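Local coordinates for protein type VI secretion system component (Escherichia coli O6, PDB 2P5Z) that serves as a component of the type VI secretion system and structurally resembles the T4 bacteriophage tail proteins gp27 and gp5, at residues G89-K95 against Y106-P112; Q122-Y126 against D418-Y424; I184-F188 against S206-R210; N128-P132 against Y158-E162. One frame throughout, in Å; residues are numbered along the deposited sequence.

Contact 1 of 4, residues G89-K95 against Y106-P112; sequences GVITGFK and YEVRLEP
G89-K95 and Y106-P112 are the antiparallel arms of a beta hairpin, their strand axes 4.6 Å apart at 163°. V90 pairs with E111 (V90 N to E111 O 2.7 Å, E111 N to V90 O 3.0 Å) and K95 with E107 (K95 N to E107 O and E107 N to K95 O, both 2.8 Å). Between them a classic beta bulge sets T92 and G93 against R109: T92 has phi/psi -98/-31, T92 N reaches R109 O at 3.0 Å, and R109 N reaches G93 O at 3.1 Å.

One face carries I91, F94, V108 and L110. I91 (m, m) brings CD1 to 3.9 Å from L110 CD1 (L110 is t, p) and CG2 to 4.0 Å from V108 CG1. F94 (t) sets CD1 4.1 Å from V108 CG1 and CZ 3.6 Å from Y106 CD2; the F94 and Y106 rings meet rim to rim, planes at 20°. On the other face, extended K95 (m, t, t, t) forms a long salt bridge from NZ to E107 OE2 at 3.9 Å. T92 OG1 makes a weak 3.4 Å hydrogen bond to E111 OE1.

R109 is salt-bridged to D46 on strand 44-51, which flanks strand 104-111; strand 65-70 flanks strand 85-99. At F94 and K95 the sheet continues into a strand of a second subunit.

Contact 2 of 4, residues Q122-Y126 against D418-Y424; sequences QNAIY and DTWKPGY
D418 O accepts a weak hydrogen bond from Q122 NE2 at 3.1 Å. T419 O then receives N123 N at 2.8 Å, the first backbone link. W420 lies opposite N123 in a single backbone bridge. Its CB points away overall, yet with chi1 m the indole swings back: N123 CB lies 3.5 Å from the centroid of the six-membered ring, 9° off its normal, a CH-pi contact, and W420 CZ3 is 3.9 Å from I125 CD1. K421 N completes the bridge to N123 O at 3.0 Å. This joins two domains: D418-Y424 lies between strands 409-412 and 426-429 of the OB-type sheet, whereas Q122-Y126 enters strand 124-127 of the phage-tail-like part. The K421 side chain (m, t, t, t) extends along A124, CD 3.7 Å from A124 CB, and donates from NZ to Y126 OH at 2.6 Å; Q166 is a second NZ partner. K421 to Y424 form a type II turn, Y424 N bonding K421 O at 3.0 Å. Y424 O accepts I125 N at 2.9 Å, while Y424 CB meets A124 CB at 3.9 Å and Y424 CE2 approaches Y126 CD2 at 3.6 Å, the rings oblique at 50°.

Contact 3 of 4, residues I184-F188 against S206-R210; sequences IWFRF and SGYER
Side chains do most of the bridging between I184-F188 and S206-R210, which share no hydrogen bond and bury just 200 Å² together. The charged link is a salt bridge from R187 NH2 to E209 OE2 at 3.4 Å. R187 (p, t, t) and E209 (t, t) both reach across almost fully extended; E200 is a weak, long second partner of R187. Aromatic contact comes next: W185 (chi1 p) meets Y208 (chi1 m) with CZ2 3.7 Å from Y208 CE1, the six-membered ring of W185 and the Y208 ring oblique at 42°, centroids 5.9 Å apart. W185 and R187 can both point across because 185-188 is extended and alternate residues share a face. That strand edges a small three-stranded sheet, whereas the chain beyond G207 enters strand 209-214 of the large sheet, so the contact joins two sheets. Y208 OH is held by Y373 N, whose ring also meets W185 edge-to-face. Backbone approach is confined to G207, whose O lies 4.0 Å from W185 CH2 and 3.9 Å from R187 NE.

Contact 4 of 4, residues N128-P132 against Y158-E162; sequences NQTVP and YPARE
Two short backbone bonds hold the corner: R161 N donates to Q129 O at 2.5 Å and N128 N to E162 O at 2.7 Å, both near-linear at 167°. A weak bond from Q129 N to R161 O (3.1 Å, 126°) completes the antiparallel pair Q129-R161, CA atoms 5.3 Å apart. N128 has left-handed phi/psi of 59/50, which turns the chain here, and Q129 NE2 folds back onto N128 O at 2.8 Å. Next, T130 (chi1 p) is the N-cap of helix 131-140, its OG1 bonded to Q133 N, while its CG2 rests 3.2 Å from Y158 O. In the outer packing V131 CG2 lies over one face of the R161 guanidinium, 3.6 Å from NH2, and P132 CD is 4.0 Å from Y158 CB. The pair is set apart from the ribbon of strands 124-127 and 161-166 by corners at N128 and E162, and leads into helix 131-140; V131, Y158 and R161 all touch helix 171-182, and E162 makes a salt bridge to R408.

No ligand or active site organises these contacts; they trace a path through the fold. Contact 1, in the large sheet, meets contact 3 where P112 CG packs on F188 CE1 at 3.7 Å, although their centres are 25 Å apart. Contact 3 in turn touches contact 4 through I184 CG1 and Y158 OH at 3.4 Å and through I184 CD1 and P132 CG at 4.3 Å. Contacts 4 and 2, centres 18 Å apart, adjoin in sequence and both reach the ribbon of strands 124-127 and 161-166. Contact 2, its nearest atoms about 17 Å from contact 1 and about 15 Å from contact 3, has a segment in the OB-type domain, which E162 of contact 4 also reaches through R408.

Contact 1 of 4, residues G89-K95 against Y106-P112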
loop_
_atom_site.group_PDB
_atom_site.type_symbol
_atom_site.label_atom_id
_atom_site.label_comp_id
_atom_site.label_asym_id
_atom_site.label_seq_id
_atom_site.Cartn_x
_atom_site.Cartn_y
_atom_site.Cartn_z
ATOM N N GLY A 89 -14.173 -3.693 27.417
ATOM C CA GLY A 89 -13.016 -4.129 26.709
ATOM C C GLY A 89 -11.749 -4.082 27.521
ATOM O O GLY A 89 -11.809 -4.047 28.750
ATOM N N VAL A 90 -10.606 -4.104 26.824
ATOM C CA VAL A 90 -9.284 -4.048 27.439
ATOM C C VAL A 90 -8.535 -2.823 26.962
ATOM O O VAL A 90 -8.779 -2.292 25.871
ATOM C CB VAL A 90 -8.344 -5.246 27.034
ATOM C CG1 VAL A 90 -8.191 -6.231 28.150
ATOM C CG2 VAL A 90 -8.810 -5.901 25.767
ATOM N N ILE A 91 -7.565 -2.437 27.768
ATOM C CA ILE A 91 -6.728 -1.319 27.477
ATOM C C ILE A 91 -5.516 -1.819 26.731
ATOM O O ILE A 91 -4.708 -2.593 27.258
ATOM C CB ILE A 91 -6.318 -0.590 28.774
ATOM C CG1 ILE A 91 -7.557 -0.029 29.474
ATOM C CG2 ILE A 91 -5.320 0.514 28.485
ATOM C CD1 ILE A 91 -8.476 0.778 28.571
ATOM N N THR A 92 -5.398 -1.344 25.501
ATOM C CA THR A 92 -4.397 -1.798 24.543
ATOM C C THR A 92 -3.184 -0.874 24.492
ATOM O O THR A 92 -2.064 -1.307 24.252
ATOM C CB THR A 92 -5.071 -1.870 23.184
ATOM O OG1 THR A 92 -5.710 -3.144 23.076
ATOM C CG2 THR A 92 -4.100 -1.662 22.046
ATOM N N GLY A 93 -3.410 0.410 24.743
ATOM C CA GLY A 93 -2.367 1.405 24.579
ATOM C C GLY A 93 -2.459 2.448 25.662
ATOM O O GLY A 93 -3.535 2.729 26.188
ATOM N N PHE A 94 -1.330 3.040 25.996
ATOM C CA PHE A 94 -1.321 4.008 27.044
ATOM C C PHE A 94 -0.343 5.081 26.664
ATOM O O PHE A 94 0.778 4.787 26.229
ATOM C CB PHE A 94 -0.925 3.356 28.372
ATOM C CG PHE A 94 -0.576 4.335 29.452
ATOM C CD1 PHE A 94 -1.571 5.068 30.089
ATOM C CD2 PHE A 94 0.746 4.525 29.835
ATOM C CE1 PHE A 94 -1.254 5.971 31.079
ATOM C CE2 PHE A 94 1.078 5.425 30.842
ATOM C CZ PHE A 94 0.072 6.143 31.466
ATOM N N LYS A 95 -0.765 6.328 26.845
ATOM C CA LYS A 95 0.093 7.468 26.578
ATOM C C LYS A 95 0.058 8.459 27.728
ATOM O O LYS A 95 -1.012 8.797 28.217
ATOM C CB LYS A 95 -0.384 8.170 25.308
ATOM C CG LYS A 95 0.013 7.504 24.031
ATOM C CD LYS A 95 -0.876 7.954 22.933
ATOM C CE LYS A 95 -0.210 7.723 21.593
ATOM N NZ LYS A 95 -1.170 8.124 20.529
ATOM N N TYR A 106 -3.556 12.104 29.895
ATOM C CA TYR A 106 -3.247 10.737 29.496
ATOM C C TYR A 106 -4.150 10.297 28.376
ATOM O O TYR A 106 -5.232 10.859 28.203
ATOM C CB TYR A 106 -3.418 9.743 30.654
ATOM C CG TYR A 106 -2.493 9.990 31.815
ATOM C CD1 TYR A 106 -2.917 10.723 32.926
ATOM C CD2 TYR A 106 -1.190 9.500 31.805
ATOM C CE1 TYR A 106 -2.069 10.960 33.995
ATOM C CE2 TYR A 106 -0.331 9.732 32.867
ATOM C CZ TYR A 106 -0.775 10.468 33.962
ATOM O OH TYR A 106 0.080 10.700 35.030
ATOM N N GLU A 107 -3.719 9.280 27.630
ATOM C CA GLU A 107 -4.610 8.642 26.667
ATOM C C GLU A 107 -4.606 7.120 26.784
ATOM O O GLU A 107 -3.567 6.513 27.043
ATOM C CB GLU A 107 -4.279 9.083 25.243
ATOM C CG GLU A 107 -5.427 8.877 24.272
ATOM C CD GLU A 107 -5.104 9.360 22.871
ATOM O OE1 GLU A 107 -5.158 10.583 22.638
ATOM O OE2 GLU A 107 -4.809 8.517 21.993
ATOM N N VAL A 108 -5.777 6.511 26.636
ATOM C CA VAL A 108 -5.848 5.068 26.532
ATOM C C VAL A 108 -6.627 4.625 25.303
ATOM O O VAL A 108 -7.548 5.315 24.844
ATOM C CB VAL A 108 -6.447 4.384 27.790
ATOM C CG1 VAL A 108 -5.466 4.436 28.966
ATOM C CG2 VAL A 108 -7.813 4.978 28.151
ATOM N N ARG A 109 -6.246 3.465 24.769
ATOM C CA ARG A 109 -6.996 2.855 23.694
ATOM C C ARG A 109 -7.830 1.727 24.272
ATOM O O ARG A 109 -7.317 0.876 24.968
ATOM C CB ARG A 109 -6.056 2.333 22.612
ATOM C CG ARG A 109 -6.770 1.644 21.453
ATOM C CD ARG A 109 -5.878 1.587 20.239
ATOM N NE ARG A 109 -6.110 2.724 19.354
ATOM C CZ ARG A 109 -5.283 3.095 18.386
ATOM N NH1 ARG A 109 -4.163 2.431 18.194
ATOM N NH2 ARG A 109 -5.566 4.138 17.630
ATOM N N LEU A 110 -9.122 1.734 24.000
ATOM C CA LEU A 110 -10.006 0.718 24.520
ATOM C C LEU A 110 -10.543 -0.098 23.353
ATOM O O LEU A 110 -11.193 0.431 22.440
ATOM C CB LEU A 110 -11.162 1.343 25.306
ATOM C CG LEU A 110 -12.221 0.308 25.724
ATOM C CD1 LEU A 110 -11.630 -0.611 26.795
ATOM C CD2 LEU A 110 -13.513 0.943 26.224
ATOM N N GLU A 111 -10.237 -1.391 23.370
ATOM C CA GLU A 111 -10.675 -2.305 22.325
ATOM C C GLU A 111 -11.310 -3.502 23.019
ATOM O O GLU A 111 -11.030 -3.757 24.198
ATOM C CB GLU A 111 -9.484 -2.729 21.471
ATOM C CG GLU A 111 -8.725 -1.574 20.862
ATOM C CD GLU A 111 -7.802 -1.980 19.742
ATOM O OE1 GLU A 111 -6.569 -1.978 19.964
ATOM O OE2 GLU A 111 -8.311 -2.284 18.635
ATOM N N PRO A 112 -12.158 -4.255 22.303
ATOM C CA PRO A 112 -12.666 -5.462 22.934
ATOM C C PRO A 112 -11.579 -6.561 22.934
ATOM O O PRO A 112 -10.505 -6.401 22.322
ATOM C CB PRO A 112 -13.806 -5.860 22.006
ATOM C CG PRO A 112 -13.355 -5.424 20.695
ATOM C CD PRO A 112 -12.654 -4.125 20.918
#

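Contact 2 of 4, residues Q122-Y126 against D418-Y424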
loop_
_atom_site.group_PDB
_atom_site.type_symbol
_atom_site.label_atom_id
_atom_site.label_comp_id
_atom_site.label_asym_id
_atom_site.label_seq_id
_atom_site.Cartn_x
_atom_site.Cartn_y
_atom_site.Cartn_z
ATOM N N GLN A 122 -0.011 -18.218 14.516
ATOM C CA GLN A 122 0.527 -19.540 14.273
ATOM C C GLN A 122 -0.101 -20.198 13.059
ATOM O O GLN A 122 -1.265 -19.969 12.762
ATOM C CB GLN A 122 0.347 -20.422 15.502
ATOM C CG GLN A 122 1.419 -20.236 16.560
ATOM C CD GLN A 122 1.508 -21.436 17.493
ATOM O OE1 GLN A 122 0.637 -21.646 18.342
ATOM N NE2 GLN A 122 2.561 -22.238 17.330
ATOM N N ASN A 123 0.677 -21.021 12.362
ATOM C CA ASN A 123 0.151 -21.833 11.256
ATOM C C ASN A 123 -0.639 -23.062 11.722
ATOM O O ASN A 123 -0.252 -23.738 12.673
ATOM C CB ASN A 123 1.282 -22.277 10.335
ATOM C CG ASN A 123 2.132 -21.128 9.853
ATOM O OD1 ASN A 123 1.618 -20.117 9.376
ATOM N ND2 ASN A 123 3.445 -21.282 9.959
ATOM N N ALA A 124 -1.747 -23.361 11.052
ATOM C CA ALA A 124 -2.556 -24.505 11.464
ATOM C C ALA A 124 -3.410 -25.062 10.343
ATOM O O ALA A 124 -3.842 -24.324 9.464
ATOM C CB ALA A 124 -3.438 -24.128 12.643
ATOM N N ILE A 125 -3.669 -26.368 10.385
ATOM C CA ILE A 125 -4.595 -27.000 9.434
ATOM C C ILE A 125 -5.755 -27.593 10.226
ATOM O O ILE A 125 -5.557 -28.417 11.115
ATOM C CB ILE A 125 -3.894 -28.088 8.572
ATOM C CG1 ILE A 125 -2.789 -27.464 7.733
ATOM C CG2 ILE A 125 -4.875 -28.793 7.645
ATOM C CD1 ILE A 125 -1.608 -28.370 7.551
ATOM N N TYR A 126 -6.960 -27.153 9.911
ATOM C CA TYR A 126 -8.131 -27.510 10.685
ATOM C C TYR A 126 -8.819 -28.547 9.867
ATOM O O TYR A 126 -8.899 -28.419 8.651
ATOM C CB TYR A 126 -9.046 -26.288 10.933
ATOM C CG TYR A 126 -8.411 -25.252 11.852
ATOM C CD1 TYR A 126 -7.618 -24.218 11.338
ATOM C CD2 TYR A 126 -8.576 -25.325 13.232
ATOM C CE1 TYR A 126 -7.016 -23.298 12.170
ATOM C CE2 TYR A 126 -7.978 -24.400 14.077
ATOM C CZ TYR A 126 -7.205 -23.393 13.537
ATOM O OH TYR A 126 -6.605 -22.482 14.372
ATOM N N ASP A 418 8.610 -24.284 15.916
ATOM C CA ASP A 418 7.244 -24.493 16.426
ATOM C C ASP A 418 6.245 -23.423 15.935
ATOM O O ASP A 418 5.571 -22.752 16.726
ATOM C CB ASP A 418 7.229 -24.622 17.964
ATOM C CG ASP A 418 7.852 -23.414 18.677
ATOM O OD1 ASP A 418 8.621 -22.659 18.043
ATOM O OD2 ASP A 418 7.562 -23.216 19.877
ATOM N N THR A 419 6.140 -23.292 14.616
ATOM C CA THR A 419 5.239 -22.328 13.996
ATOM C C THR A 419 3.857 -22.944 13.773
ATOM O O THR A 419 2.923 -22.263 13.353
ATOM C CB THR A 419 5.815 -21.818 12.659
ATOM O OG1 THR A 419 6.112 -22.932 11.808
ATOM C CG2 THR A 419 7.096 -21.032 12.899
ATOM N N TRP A 420 3.743 -24.235 14.073
ATOM C CA TRP A 420 2.509 -24.984 13.884
ATOM C C TRP A 420 1.830 -25.289 15.212
ATOM O O TRP A 420 2.484 -25.725 16.157
ATOM C CB TRP A 420 2.772 -26.270 13.077
ATOM C CG TRP A 420 3.238 -25.956 11.688
ATOM C CD1 TRP A 420 4.529 -25.757 11.284
ATOM C CD2 TRP A 420 2.420 -25.747 10.531
ATOM N NE1 TRP A 420 4.564 -25.456 9.937
ATOM C CE2 TRP A 420 3.282 -25.439 9.456
ATOM C CE3 TRP A 420 1.049 -25.809 10.295
ATOM C CZ2 TRP A 420 2.813 -25.169 8.169
ATOM C CZ3 TRP A 420 0.577 -25.542 9.004
ATOM C CH2 TRP A 420 1.460 -25.214 7.968
ATOM N N LYS A 421 0.523 -25.031 15.279
ATOM C CA LYS A 421 -0.293 -25.402 16.432
ATOM C C LYS A 421 -0.284 -26.925 16.631
ATOM O O LYS A 421 -0.323 -27.674 15.651
ATOM C CB LYS A 421 -1.725 -24.879 16.261
ATOM C CG LYS A 421 -1.859 -23.361 16.406
ATOM C CD LYS A 421 -3.289 -22.878 16.149
ATOM C CE LYS A 421 -3.328 -21.397 15.764
ATOM N NZ LYS A 421 -4.609 -21.036 15.088
ATOM N N PRO A 422 -0.188 -27.381 17.899
ATOM C CA PRO A 422 -0.134 -28.797 18.277
ATOM C C PRO A 422 -1.270 -29.634 17.698
ATOM O O PRO A 422 -2.446 -29.321 17.904
ATOM C CB PRO A 422 -0.258 -28.757 19.802
ATOM C CG PRO A 422 0.283 -27.429 20.191
ATOM C CD PRO A 422 -0.110 -26.499 19.082
ATOM N N GLY A 423 -0.905 -30.674 16.952
ATOM C CA GLY A 423 -1.878 -31.580 16.336
ATOM C C GLY A 423 -2.587 -30.985 15.135
ATOM O O GLY A 423 -3.585 -31.530 14.651
ATOM N N TYR A 424 -2.072 -29.857 14.658
ATOM C CA TYR A 424 -2.661 -29.178 13.528
ATOM C C TYR A 424 -1.641 -29.064 12.407
ATOM O O TYR A 424 -1.762 -28.204 11.534
ATOM C CB TYR A 424 -3.138 -27.792 13.936
ATOM C CG TYR A 424 -4.380 -27.753 14.786
ATOM C CD1 TYR A 424 -4.306 -27.488 16.140
ATOM C CD2 TYR A 424 -5.629 -27.937 14.227
ATOM C CE1 TYR A 424 -5.437 -27.423 16.920
ATOM C CE2 TYR A 424 -6.775 -27.881 14.993
ATOM C CZ TYR A 424 -6.681 -27.617 16.342
ATOM O OH TYR A 424 -7.833 -27.550 17.118
#

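Contact 3 of 4, residues I184-F188 against S206-R210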
loop_
_atom_site.group_PDB
_atom_site.type_symbol
_atom_site.label_atom_id
_atom_site.label_comp_id
_atom_site.label_asym_id
_atom_site.label_seq_id
_atom_site.Cartn_x
_atom_site.Cartn_y
_atom_site.Cartn_z
ATOM N N ILE A 184 -20.642 -14.210 6.750
ATOM C CA ILE A 184 -21.108 -14.106 8.131
ATOM C C ILE A 184 -20.565 -12.792 8.679
ATOM O O ILE A 184 -19.450 -12.376 8.352
ATOM C CB ILE A 184 -20.622 -15.308 9.015
ATOM C CG1 ILE A 184 -21.344 -16.597 8.630
ATOM C CG2 ILE A 184 -20.874 -15.085 10.514
ATOM C CD1 ILE A 184 -20.737 -17.841 9.279
ATOM N N TRP A 185 -21.365 -12.123 9.493
ATOM C CA TRP A 185 -20.930 -10.880 10.090
ATOM C C TRP A 185 -21.126 -10.870 11.586
ATOM O O TRP A 185 -21.891 -11.668 12.134
ATOM C CB TRP A 185 -21.635 -9.685 9.456
ATOM C CG TRP A 185 -23.119 -9.736 9.458
ATOM C CD1 TRP A 185 -23.918 -10.313 8.514
ATOM C CD2 TRP A 185 -23.995 -9.143 10.417
ATOM N NE1 TRP A 185 -25.244 -10.136 8.839
ATOM C CE2 TRP A 185 -25.320 -9.421 10.003
ATOM C CE3 TRP A 185 -23.794 -8.421 11.595
ATOM C CZ2 TRP A 185 -26.440 -8.990 10.720
ATOM C CZ3 TRP A 185 -24.920 -7.989 12.316
ATOM C CH2 TRP A 185 -26.221 -8.277 11.872
ATOM N N PHE A 186 -20.431 -9.956 12.242
ATOM C CA PHE A 186 -20.605 -9.803 13.665
ATOM C C PHE A 186 -20.756 -8.361 14.175
ATOM O O PHE A 186 -20.342 -7.392 13.521
ATOM C CB PHE A 186 -19.501 -10.538 14.436
ATOM C CG PHE A 186 -18.105 -10.081 14.125
ATOM C CD1 PHE A 186 -17.399 -10.625 13.057
ATOM C CD2 PHE A 186 -17.473 -9.146 14.936
ATOM C CE1 PHE A 186 -16.083 -10.227 12.790
ATOM C CE2 PHE A 186 -16.151 -8.733 14.678
ATOM C CZ PHE A 186 -15.447 -9.299 13.619
ATOM N N ARG A 187 -21.340 -8.252 15.362
ATOM C CA ARG A 187 -21.339 -7.017 16.106
ATOM C C ARG A 187 -21.079 -7.293 17.571
ATOM O O ARG A 187 -21.121 -8.440 18.019
ATOM C CB ARG A 187 -22.675 -6.295 15.959
ATOM C CG ARG A 187 -23.836 -6.932 16.672
ATOM C CD ARG A 187 -25.101 -6.337 16.115
ATOM N NE ARG A 187 -26.300 -6.899 16.714
ATOM C CZ ARG A 187 -26.867 -6.432 17.816
ATOM N NH1 ARG A 187 -26.342 -5.385 18.453
ATOM N NH2 ARG A 187 -27.960 -7.024 18.281
ATOM N N PHE A 188 -20.837 -6.226 18.320
ATOM C CA PHE A 188 -20.596 -6.336 19.737
ATOM C C PHE A 188 -21.829 -5.897 20.502
ATOM O O PHE A 188 -22.586 -5.053 20.036
ATOM C CB PHE A 188 -19.364 -5.534 20.115
ATOM C CG PHE A 188 -18.103 -6.100 19.553
ATOM C CD1 PHE A 188 -17.347 -6.998 20.284
ATOM C CD2 PHE A 188 -17.681 -5.764 18.280
ATOM C CE1 PHE A 188 -16.202 -7.536 19.763
ATOM C CE2 PHE A 188 -16.532 -6.307 17.749
ATOM C CZ PHE A 188 -15.789 -7.191 18.497
ATOM N N SER A 206 -32.315 -11.007 10.037
ATOM C CA SER A 206 -32.913 -11.290 11.334
ATOM C C SER A 206 -31.931 -11.050 12.488
ATOM O O SER A 206 -32.265 -11.230 13.657
ATOM C CB SER A 206 -33.453 -12.717 11.371
ATOM O OG SER A 206 -32.393 -13.653 11.310
ATOM N N GLY A 207 -30.715 -10.636 12.158
ATOM C CA GLY A 207 -29.754 -10.270 13.181
ATOM C C GLY A 207 -29.783 -8.806 13.537
ATOM O O GLY A 207 -29.166 -8.385 14.520
ATOM N N TYR A 208 -30.508 -8.037 12.725
ATOM C CA TYR A 208 -30.614 -6.594 12.887
ATOM C C TYR A 208 -31.448 -6.292 14.118
ATOM O O TYR A 208 -32.385 -7.015 14.433
ATOM C CB TYR A 208 -31.308 -5.953 11.684
ATOM C CG TYR A 208 -30.656 -6.127 10.323
ATOM C CD1 TYR A 208 -29.363 -6.613 10.177
ATOM C CD2 TYR A 208 -31.341 -5.746 9.171
ATOM C CE1 TYR A 208 -28.787 -6.744 8.911
ATOM C CE2 TYR A 208 -30.775 -5.857 7.905
ATOM C CZ TYR A 208 -29.502 -6.356 7.778
ATOM O OH TYR A 208 -28.948 -6.471 6.515
ATOM N N GLU A 209 -31.103 -5.226 14.822
ATOM C CA GLU A 209 -31.884 -4.844 15.978
ATOM C C GLU A 209 -32.884 -3.742 15.626
ATOM O O GLU A 209 -32.516 -2.683 15.116
ATOM C CB GLU A 209 -30.976 -4.427 17.124
ATOM C CG GLU A 209 -31.713 -4.276 18.431
ATOM C CD GLU A 209 -30.796 -3.895 19.561
ATOM O OE1 GLU A 209 -31.267 -3.201 20.490
ATOM O OE2 GLU A 209 -29.604 -4.279 19.510
ATOM N N ARG A 210 -34.154 -4.018 15.895
ATOM C CA ARG A 210 -35.248 -3.098 15.595
ATOM C C ARG A 210 -35.847 -2.562 16.905
ATOM O O ARG A 210 -35.897 -3.284 17.900
ATOM C CB ARG A 210 -36.308 -3.825 14.759
ATOM C CG ARG A 210 -35.897 -4.050 13.316
ATOM C CD ARG A 210 -36.560 -5.292 12.742
ATOM N NE ARG A 210 -36.803 -5.157 11.306
ATOM C CZ ARG A 210 -37.989 -4.869 10.766
ATOM N NH1 ARG A 210 -39.055 -4.694 11.541
ATOM N NH2 ARG A 210 -38.112 -4.765 9.448
#

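Contact 4 of 4, residues N128-P132 against Y158-E162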
loop_
_atom_site.group_PDB
_atom_site.type_symbol
_atom_site.label_atom_id
_atom_site.label_comp_id
_atom_site.label_asym_id
_atom_site.label_seq_id
_atom_site.Cartn_x
_atom_site.Cartn_y
_atom_site.Cartn_z
ATOM N N ASN A 128 -11.955 -31.221 9.103
ATOM C CA ASN A 128 -13.403 -31.567 9.199
ATOM C C ASN A 128 -14.246 -30.629 10.051
ATOM O O ASN A 128 -14.977 -31.064 10.943
ATOM C CB ASN A 128 -13.650 -33.030 9.639
ATOM C CG ASN A 128 -12.847 -34.021 8.838
ATOM O OD1 ASN A 128 -11.995 -34.729 9.392
ATOM N ND2 ASN A 128 -13.076 -34.055 7.517
ATOM N N GLN A 129 -14.124 -29.332 9.807
ATOM C CA GLN A 129 -14.928 -28.378 10.546
ATOM C C GLN A 129 -15.725 -27.508 9.615
ATOM O O GLN A 129 -15.432 -27.422 8.424
ATOM C CB GLN A 129 -14.060 -27.520 11.439
ATOM C CG GLN A 129 -12.886 -28.215 12.085
ATOM C CD GLN A 129 -13.252 -28.881 13.386
ATOM O OE1 GLN A 129 -12.937 -28.372 14.453
ATOM N NE2 GLN A 129 -13.931 -30.020 13.308
ATOM N N THR A 130 -16.760 -26.888 10.163
ATOM C CA THR A 130 -17.435 -25.777 9.495
ATOM C C THR A 130 -16.658 -24.513 9.836
ATOM O O THR A 130 -15.879 -24.502 10.815
ATOM C CB THR A 130 -18.823 -25.599 10.050
ATOM O OG1 THR A 130 -18.711 -25.186 11.422
ATOM C CG2 THR A 130 -19.575 -26.908 9.982
ATOM N N VAL A 131 -16.853 -23.463 9.036
ATOM C CA VAL A 131 -16.312 -22.138 9.386
ATOM C C VAL A 131 -16.633 -21.707 10.847
ATOM O O VAL A 131 -15.696 -21.360 11.587
ATOM C CB VAL A 131 -16.667 -21.026 8.345
ATOM C CG1 VAL A 131 -16.305 -19.629 8.888
ATOM C CG2 VAL A 131 -15.976 -21.282 7.015
ATOM N N PRO A 132 -17.927 -21.762 11.279
ATOM C CA PRO A 132 -18.198 -21.446 12.692
ATOM C C PRO A 132 -17.434 -22.261 13.725
ATOM O O PRO A 132 -16.964 -21.701 14.722
ATOM C CB PRO A 132 -19.699 -21.695 12.834
ATOM C CG PRO A 132 -20.232 -21.490 11.468
ATOM C CD PRO A 132 -19.186 -21.987 10.537
ATOM N N TYR A 158 -23.928 -24.454 7.470
ATOM C CA TYR A 158 -22.582 -24.390 6.916
ATOM C C TYR A 158 -21.965 -25.767 6.829
ATOM O O TYR A 158 -21.896 -26.482 7.824
ATOM C CB TYR A 158 -21.702 -23.398 7.696
ATOM C CG TYR A 158 -22.268 -22.013 7.572
ATOM C CD1 TYR A 158 -23.145 -21.505 8.528
ATOM C CD2 TYR A 158 -21.990 -21.239 6.461
ATOM C CE1 TYR A 158 -23.707 -20.264 8.377
ATOM C CE2 TYR A 158 -22.541 -20.003 6.311
ATOM C CZ TYR A 158 -23.394 -19.516 7.268
ATOM O OH TYR A 158 -23.942 -18.272 7.101
ATOM N N PRO A 159 -21.553 -26.153 5.614
ATOM C CA PRO A 159 -20.905 -27.427 5.331
ATOM C C PRO A 159 -19.631 -27.623 6.133
ATOM O O PRO A 159 -18.964 -26.657 6.493
ATOM C CB PRO A 159 -20.580 -27.323 3.840
ATOM C CG PRO A 159 -21.614 -26.367 3.305
ATOM C CD PRO A 159 -21.748 -25.353 4.393
ATOM N N ALA A 160 -19.328 -28.876 6.452
ATOM C CA ALA A 160 -18.022 -29.203 6.997
ATOM C C ALA A 160 -17.005 -29.061 5.862
ATOM O O ALA A 160 -17.301 -29.352 4.702
ATOM C CB ALA A 160 -18.010 -30.604 7.574
ATOM N N ARG A 161 -15.833 -28.540 6.190
ATOM C CA ARG A 161 -14.768 -28.425 5.218
ATOM C C ARG A 161 -13.751 -29.466 5.603
ATOM O O ARG A 161 -13.467 -29.656 6.777
ATOM C CB ARG A 161 -14.125 -27.047 5.293
ATOM C CG ARG A 161 -15.053 -25.889 5.017
ATOM C CD ARG A 161 -14.894 -25.387 3.601
ATOM N NE ARG A 161 -15.511 -24.074 3.443
ATOM C CZ ARG A 161 -14.881 -22.919 3.644
ATOM N NH1 ARG A 161 -13.605 -22.908 4.008
ATOM N NH2 ARG A 161 -15.528 -21.775 3.474
ATOM N N GLU A 162 -13.198 -30.145 4.619
ATOM C CA GLU A 162 -12.294 -31.228 4.914
ATOM C C GLU A 162 -11.030 -30.712 5.574
ATOM O O GLU A 162 -10.709 -31.112 6.686
ATOM C CB GLU A 162 -11.969 -32.001 3.643
ATOM C CG GLU A 162 -11.426 -33.375 3.925
ATOM C CD GLU A 162 -10.445 -33.841 2.874
ATOM O OE1 GLU A 162 -10.594 -33.457 1.686
ATOM O OE2 GLU A 162 -9.523 -34.610 3.240
#